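Methylaspartate ammonia-lyase (Citrobacter amalonaticus, PDB 1KKO) catalyses the reversible, magnesium-dependent anti elimination of ammonia from (2S,3S)-3-methyl-L-aspartate to give mesaconate, a step of L-glutamate degradation. Local coordinates at residues H96-P99 and L100-R104; F109-N112 and A113-F116; N403-I406 and A407-T411. All coordinates share one frame; numbering follows the deposited sequence.

Contact 1 of 3, residues H96-P99 and L100-R104; sequences HIKP and LLEGR
Lys98 and Glu102 meet across the C-terminal turn of helix 86-101, where the helix runs into a type II beta turn from Leu101 to Arg104. The helix belongs to the N-terminal domain of this enolase-superfamily enzyme. It is kinked at Pro99, whose ring nitrogen has no hydrogen to give to the preceding turn. Lys98 O takes two donors, Glu102 N at 3.0 Å and Leu101 N. Ile97 O accepts Leu100 N at 2.9 Å, and Leu101 N adds a weak second bond.

The side chains of Lys98 and Glu102 lie alongside each other, pointing the same way. Lys98 CG is 3.5 Å from Glu102 OE1, but the charged ends part. Lys98 NZ bonds to Asn94 OD1, and Glu102 OE1 accepts from Ala6 N on strand 3-18. On the buried side Ile97 CG2 touches Leu101 CD1 at 3.8 Å. Ile97 chi1 of -58° turns CG2 anti to the backbone N, and this is the branch that meets Leu101. Phe8 and Leu134 lie against both side chains.

Gly103 has a positive phi of 86°, which suits glycine in this turn. Arg104 N closes the turn on Leu101 O. The Arg104 guanidinium then folds back and grips Leu100 O side-on, with NE at 2.7 Å and NH2 at 3.1 Å, the oxygen lying almost in the guanidinium plane.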
loop_
_atom_site.group_PDB
_atom_site.type_symbol
_atom_site.label_atom_id
_atom_site.label_comp_id
_atom_site.label_asym_id
_atom_site.label_seq_id
_atom_site.Cartn_x
_atom_site.Cartn_y
_atom_site.Cartn_z
ATOM N N HIS A 96 26.266 -0.024 -16.357
ATOM C CA HIS A 96 25.921 -0.612 -17.642
ATOM C C HIS A 96 24.677 -0.062 -18.303
ATOM O O HIS A 96 24.519 -0.186 -19.510
ATOM C CB HIS A 96 25.687 -2.110 -17.468
ATOM C CG HIS A 96 26.894 -2.868 -17.025
ATOM N ND1 HIS A 96 26.899 -3.677 -15.909
ATOM C CD2 HIS A 96 28.133 -2.965 -17.563
ATOM C CE1 HIS A 96 28.093 -4.223 -15.771
ATOM N NE2 HIS A 96 28.860 -3.809 -16.762
ATOM N N ILE A 97 23.764 0.503 -17.521
ATOM C CA ILE A 97 22.493 0.915 -18.080
ATOM C C ILE A 97 22.312 2.424 -18.155
ATOM O O ILE A 97 21.758 2.925 -19.124
ATOM C CB ILE A 97 21.349 0.224 -17.300
ATOM C CG1 ILE A 97 21.506 -1.305 -17.360
ATOM C CG2 ILE A 97 19.995 0.658 -17.840
ATOM C CD1 ILE A 97 21.531 -1.899 -18.783
ATOM N N LYS A 98 22.773 3.146 -17.142
ATOM C CA LYS A 98 22.675 4.601 -17.172
ATOM C C LYS A 98 23.158 5.217 -18.506
ATOM O O LYS A 98 22.462 6.046 -19.075
ATOM C CB LYS A 98 23.411 5.210 -15.982
ATOM C CG LYS A 98 23.326 6.729 -15.915
ATOM C CD LYS A 98 24.038 7.331 -14.697
ATOM C CE LYS A 98 24.703 6.311 -13.808
ATOM N NZ LYS A 98 24.534 6.677 -12.377
ATOM N N PRO A 99 24.329 4.831 -19.021
ATOM C CA PRO A 99 24.796 5.399 -20.298
ATOM C C PRO A 99 23.942 5.046 -21.508
ATOM O O PRO A 99 23.995 5.716 -22.540
ATOM C CB PRO A 99 26.191 4.804 -20.461
ATOM C CG PRO A 99 26.603 4.424 -19.115
ATOM C CD PRO A 99 25.335 3.932 -18.434
ATOM N N LEU A 100 23.169 3.972 -21.402
ATOM C CA LEU A 100 22.281 3.587 -22.478
ATOM C C LEU A 100 20.968 4.345 -22.411
ATOM O O LEU A 100 20.202 4.368 -23.374
ATOM C CB LEU A 100 22.026 2.081 -22.449
ATOM C CG LEU A 100 23.280 1.232 -22.666
ATOM C CD1 LEU A 100 23.009 -0.251 -22.457
ATOM C CD2 LEU A 100 23.822 1.472 -24.051
ATOM N N LEU A 101 20.693 4.957 -21.261
ATOM C CA LEU A 101 19.462 5.720 -21.080
ATOM C C LEU A 101 19.654 7.209 -21.315
ATOM O O LEU A 101 18.823 7.854 -21.949
ATOM C CB LEU A 101 18.923 5.518 -19.664
ATOM C CG LEU A 101 18.330 4.140 -19.380
ATOM C CD1 LEU A 101 18.181 3.956 -17.885
ATOM C CD2 LEU A 101 17.008 3.968 -20.093
ATOM N N GLU A 102 20.740 7.758 -20.788
ATOM C CA GLU A 102 20.950 9.193 -20.910
ATOM C C GLU A 102 21.158 9.531 -22.389
ATOM O O GLU A 102 21.907 8.855 -23.101
ATOM C CB GLU A 102 22.088 9.652 -20.002
ATOM C CG GLU A 102 21.694 9.448 -18.543
ATOM C CD GLU A 102 22.697 9.939 -17.529
ATOM O OE1 GLU A 102 22.291 10.094 -16.348
ATOM O OE2 GLU A 102 23.883 10.164 -17.877
ATOM N N GLY A 103 20.439 10.539 -22.853
ATOM C CA GLY A 103 20.502 10.954 -24.246
ATOM C C GLY A 103 19.564 10.193 -25.158
ATOM O O GLY A 103 19.426 10.519 -26.335
ATOM N N ARG A 104 18.904 9.166 -24.633
ATOM C CA ARG A 104 18.011 8.351 -25.438
ATOM C C ARG A 104 16.703 9.063 -25.709
ATOM O O ARG A 104 16.127 9.697 -24.819
ATOM C CB ARG A 104 17.747 7.020 -24.734
ATOM C CG ARG A 104 16.688 6.125 -25.347
ATOM C CD ARG A 104 16.664 4.751 -24.677
ATOM N NE ARG A 104 17.958 4.111 -24.842
ATOM C CZ ARG A 104 18.246 3.240 -25.801
ATOM N NH1 ARG A 104 17.309 2.848 -26.649
ATOM N NH2 ARG A 104 19.474 2.756 -25.885
#

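Contact 2 of 3, residues F109-N112 and A113-F116; sequences FLPN and ARFF
One face of the Phe109 ring takes the methyl of Ala113 in a CH-pi contact, with Ala113 CB 4.1 Å from the ring centroid and displaced toward the rim. Phe109 CG lies anti to the backbone N (chi1 168°), which brings ring atoms CE1 and CZ to the Ala113 methyl. The guanidinium of Arg114 has Leu110 CB over one face. The chain bends at chi3 (-74°) and crosses Leu110, bringing Arg114 NH1 to 3.8 Å from Leu110 CD2. Phe115 CD2 sits over the centre of the Phe116 ring, and Phe116 CD2 is at the edge of the Phe115 ring. Phe116 CD2 also approaches Asn112 O at 3.3 Å, obliquely to the ring.

Phe109 leads into helix 110-118 of the N-terminal domain, and the other residues form its first turns. The carboxylate of Glu157 accepts from the backbone N of both Phe109 and Leu110 at the helix start. The carbonyls of Phe109 to Asn112 each accept from the backbone N four residues on. The straightest bond is Phe116 N to Asn112 O, at 3.2 Å and 173°. The buried Asn112 amide is satisfied at both ends: OD1 accepts from Arg104 NH1, and ND2 donates to Asp105 O. Phe109 packs on Leu139 and Thr142 of helix 128-146, while Ala113 rests on His339 of helix 339-351.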
loop_
_atom_site.group_PDB
_atom_site.type_symbol
_atom_site.label_atom_id
_atom_site.label_comp_id
_atom_site.label_asym_id
_atom_site.label_seq_id
_atom_site.Cartn_x
_atom_site.Cartn_y
_atom_site.Cartn_z
ATOM N N PHE A 109 7.885 4.465 -27.420
ATOM C CA PHE A 109 8.149 3.507 -26.355
ATOM C C PHE A 109 8.693 2.160 -26.811
ATOM O O PHE A 109 9.680 1.677 -26.278
ATOM C CB PHE A 109 6.856 3.281 -25.586
ATOM C CG PHE A 109 6.886 2.108 -24.640
ATOM C CD1 PHE A 109 7.786 2.071 -23.595
ATOM C CD2 PHE A 109 5.991 1.067 -24.775
ATOM C CE1 PHE A 109 7.804 1.000 -22.721
ATOM C CE2 PHE A 109 6.004 0.013 -23.897
ATOM C CZ PHE A 109 6.909 -0.020 -22.868
ATOM N N LEU A 110 8.058 1.575 -27.824
ATOM C CA LEU A 110 8.369 0.197 -28.189
ATOM C C LEU A 110 9.816 -0.086 -28.584
ATOM O O LEU A 110 10.377 -1.067 -28.126
ATOM C CB LEU A 110 7.425 -0.293 -29.287
ATOM C CG LEU A 110 6.232 -1.129 -28.833
ATOM C CD1 LEU A 110 5.336 -1.431 -30.021
ATOM C CD2 LEU A 110 6.685 -2.435 -28.168
ATOM N N PRO A 111 10.433 0.721 -29.448
ATOM C CA PRO A 111 11.831 0.460 -29.794
ATOM C C PRO A 111 12.721 0.418 -28.555
ATOM O O PRO A 111 13.559 -0.462 -28.429
ATOM C CB PRO A 111 12.191 1.612 -30.744
ATOM C CG PRO A 111 10.923 2.011 -31.318
ATOM C CD PRO A 111 9.885 1.853 -30.213
ATOM N N ASN A 112 12.528 1.345 -27.619
ATOM C CA ASN A 112 13.336 1.330 -26.407
ATOM C C ASN A 112 13.047 0.091 -25.552
ATOM O O ASN A 112 13.953 -0.522 -24.991
ATOM C CB ASN A 112 13.069 2.573 -25.565
ATOM C CG ASN A 112 13.627 3.830 -26.174
ATOM O OD1 ASN A 112 14.576 3.781 -26.962
ATOM N ND2 ASN A 112 13.093 4.977 -25.751
ATOM N N ALA A 113 11.774 -0.248 -25.435
ATOM C CA ALA A 113 11.406 -1.430 -24.654
ATOM C C ALA A 113 12.040 -2.691 -25.235
ATOM O O ALA A 113 12.583 -3.518 -24.500
ATOM C CB ALA A 113 9.908 -1.578 -24.600
ATOM N N ARG A 114 11.987 -2.831 -26.559
ATOM C CA ARG A 114 12.598 -3.977 -27.221
ATOM C C ARG A 114 14.110 -4.007 -27.033
ATOM O O ARG A 114 14.696 -5.062 -26.783
ATOM C CB ARG A 114 12.279 -3.969 -28.710
ATOM C CG ARG A 114 10.867 -4.402 -29.038
ATOM C CD ARG A 114 10.677 -4.656 -30.531
ATOM N NE ARG A 114 10.635 -3.404 -31.278
ATOM C CZ ARG A 114 9.523 -2.825 -31.708
ATOM N NH1 ARG A 114 8.343 -3.396 -31.499
ATOM N NH2 ARG A 114 9.584 -1.666 -32.358
ATOM N N PHE A 115 14.748 -2.845 -27.114
ATOM C CA PHE A 115 16.189 -2.790 -26.967
ATOM C C PHE A 115 16.618 -3.357 -25.629
ATOM O O PHE A 115 17.471 -4.230 -25.558
ATOM C CB PHE A 115 16.718 -1.368 -27.137
ATOM C CG PHE A 115 18.164 -1.230 -26.794
ATOM C CD1 PHE A 115 19.144 -1.545 -27.720
ATOM C CD2 PHE A 115 18.557 -0.819 -25.540
ATOM C CE1 PHE A 115 20.469 -1.438 -27.396
ATOM C CE2 PHE A 115 19.888 -0.719 -25.215
ATOM C CZ PHE A 115 20.843 -1.025 -26.155
ATOM N N PHE A 116 16.009 -2.874 -24.551
ATOM C CA PHE A 116 16.382 -3.375 -23.239
ATOM C C PHE A 116 15.888 -4.781 -22.971
ATOM O O PHE A 116 16.489 -5.487 -22.176
ATOM C CB PHE A 116 15.929 -2.409 -22.139
ATOM C CG PHE A 116 16.710 -1.143 -22.141
ATOM C CD1 PHE A 116 18.012 -1.126 -21.691
ATOM C CD2 PHE A 116 16.175 0.022 -22.646
ATOM C CE1 PHE A 116 18.757 0.040 -21.725
ATOM C CE2 PHE A 116 16.924 1.192 -22.692
ATOM C CZ PHE A 116 18.206 1.193 -22.232
#

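Contact 3 of 3, residues N403-I406 and A407-T411; sequences NRTI and ALLQT
Ile406 and Gln410 are brought side by side by their torsions. In Ile406, chi1 of -73° sets CG1 anti to the carbonyl carbon and CG2 anti to the backbone N, and CG2 is the branch met by Gln410 OE1. In Gln410, chi1 of -76° sets CG anti to the carbonyl carbon, which sends the chain back toward Ile406. Extended beyond CG, it lies alongside Ile406 and points the same way. Gln410 OE1 lies 3.5 Å from Ile406 CG2, and Gln410 CG is 3.3 Å from Ile406 O. Leu409 folds the same way, and its CG meets Thr405 O at 3.4 Å. Leu408 CG likewise lies over Arg404 O.

This is the C-terminal end of helix 392-410, the last helix of the TIM-barrel domain. Four backbone i to i+4 bonds join 403-406 to 407-411, from Ala407 N to Asn403 O through Gln410 N to Ile406 O. The shortest joins Leu409 N to Thr405 O at 2.9 Å. The bond from Gln410 N is more bent, at 140°.

One side of the helix end faces the protein's own chain. Thr405 packs on His373 and Leu376 of helix 365-378, and its OG1 bonds to Glu401 O one turn back. Leu409 lies against Thr151 and Glu152 of helix 150-157. Another side meets the second subunit of the homodimer. Arg404 NH2 forms salt bridges with Glu401 and with Glu365 of the second subunit, and NH1 bonds to Ser54 OG of that subunit. Arg404 O, besides receiving Leu408 N, accepts from Gln56 NE2 of the second subunit. At Thr411, the last modelled residue, OG1 donates to Leu408 O at 2.7 Å, in the carbonyl plane. Thr411 N donates to the same oxygen at 3.0 Å.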
loop_
_atom_site.group_PDB
_atom_site.type_symbol
_atom_site.label_atom_id
_atom_site.label_comp_id
_atom_site.label_asym_id
_atom_site.label_seq_id
_atom_site.Cartn_x
_atom_site.Cartn_y
_atom_site.Cartn_z
ATOM N N ASN A 403 -9.793 4.285 -11.765
ATOM C CA ASN A 403 -10.896 5.234 -11.894
ATOM C C ASN A 403 -10.460 6.663 -12.194
ATOM O O ASN A 403 -11.139 7.372 -12.935
ATOM C CB ASN A 403 -11.830 5.124 -10.707
ATOM C CG ASN A 403 -12.512 3.771 -10.653
ATOM O OD1 ASN A 403 -12.926 3.246 -11.682
ATOM N ND2 ASN A 403 -12.613 3.193 -9.460
ATOM N N ARG A 404 -9.317 7.074 -11.667
ATOM C CA ARG A 404 -8.776 8.375 -12.010
ATOM C C ARG A 404 -8.482 8.434 -13.502
ATOM O O ARG A 404 -8.752 9.430 -14.164
ATOM C CB ARG A 404 -7.468 8.659 -11.261
ATOM C CG ARG A 404 -7.614 9.179 -9.846
ATOM C CD ARG A 404 -6.310 9.704 -9.302
ATOM N NE ARG A 404 -5.284 8.659 -9.146
ATOM C CZ ARG A 404 -5.147 7.900 -8.057
ATOM N NH1 ARG A 404 -5.974 8.040 -7.036
ATOM N NH2 ARG A 404 -4.179 7.006 -7.988
ATOM N N THR A 405 -7.915 7.357 -14.016
ATOM C CA THR A 405 -7.489 7.313 -15.403
ATOM C C THR A 405 -8.681 7.265 -16.348
ATOM O O THR A 405 -8.682 7.946 -17.378
ATOM C CB THR A 405 -6.563 6.127 -15.624
ATOM O OG1 THR A 405 -5.409 6.284 -14.786
ATOM C CG2 THR A 405 -6.014 6.114 -17.055
ATOM N N ILE A 406 -9.693 6.480 -16.011
ATOM C CA ILE A 406 -10.908 6.450 -16.806
ATOM C C ILE A 406 -11.493 7.859 -16.857
ATOM O O ILE A 406 -11.910 8.311 -17.924
ATOM C CB ILE A 406 -11.893 5.443 -16.230
ATOM C CG1 ILE A 406 -11.392 4.029 -16.529
ATOM C CG2 ILE A 406 -13.296 5.661 -16.795
ATOM C CD1 ILE A 406 -12.096 2.934 -15.795
ATOM N N ALA A 407 -11.515 8.567 -15.728
ATOM C CA ALA A 407 -12.066 9.917 -15.704
ATOM C C ALA A 407 -11.262 10.828 -16.616
ATOM O O ALA A 407 -11.849 11.642 -17.341
ATOM C CB ALA A 407 -12.084 10.470 -14.307
ATOM N N LEU A 408 -9.935 10.738 -16.584
ATOM C CA LEU A 408 -9.111 11.557 -17.470
ATOM C C LEU A 408 -9.408 11.249 -18.940
ATOM O O LEU A 408 -9.556 12.160 -19.769
ATOM C CB LEU A 408 -7.619 11.354 -17.204
ATOM C CG LEU A 408 -7.083 11.932 -15.893
ATOM C CD1 LEU A 408 -5.658 11.474 -15.707
ATOM C CD2 LEU A 408 -7.171 13.445 -15.901
ATOM N N LEU A 409 -9.480 9.971 -19.274
ATOM C CA LEU A 409 -9.747 9.564 -20.656
ATOM C C LEU A 409 -11.088 10.102 -21.152
ATOM O O LEU A 409 -11.249 10.393 -22.338
ATOM C CB LEU A 409 -9.736 8.041 -20.771
ATOM C CG LEU A 409 -8.358 7.387 -20.672
ATOM C CD1 LEU A 409 -8.520 5.900 -20.492
ATOM C CD2 LEU A 409 -7.502 7.691 -21.886
ATOM N N GLN A 410 -12.047 10.229 -20.247
ATOM C CA GLN A 410 -13.389 10.693 -20.597
ATOM C C GLN A 410 -13.431 12.206 -20.884
ATOM O O GLN A 410 -14.407 12.693 -21.474
ATOM C CB GLN A 410 -14.382 10.298 -19.495
ATOM C CG GLN A 410 -14.767 8.815 -19.503
ATOM C CD GLN A 410 -15.416 8.339 -18.198
ATOM O OE1 GLN A 410 -16.077 7.293 -18.166
ATOM N NE2 GLN A 410 -15.224 9.094 -17.130
ATOM N N THR A 411 -12.395 12.953 -20.495
ATOM C CA THR A 411 -12.361 14.397 -20.780
ATOM C C THR A 411 -12.037 14.639 -22.250
ATOM O O THR A 411 -11.650 13.719 -22.975
ATOM C CB THR A 411 -11.332 15.153 -19.908
ATOM O OG1 THR A 411 -9.998 14.774 -20.271
ATOM C CG2 THR A 411 -11.470 14.790 -18.448
#

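The contacts come in series along the chain. Contacts 1 and 2 lie on the successive helices 86-101 and 110-118 of the N-terminal domain, with centres about 13 Å apart. They touch directly. Arg104 of contact 1 makes a cation-pi contact with Phe115, and Leu101 packs on Phe116, so the two helices are joined by cation-pi and apolar contacts. Contact 3 ends helix 392-410 in the TIM-barrel domain. Its centre is about 33 Å from that of contact 1 and about 27 Å from that of contact 2, and it touches neither. It alone of the three meets the second subunit. All three lie away from the catalytic residues and the magnesium site.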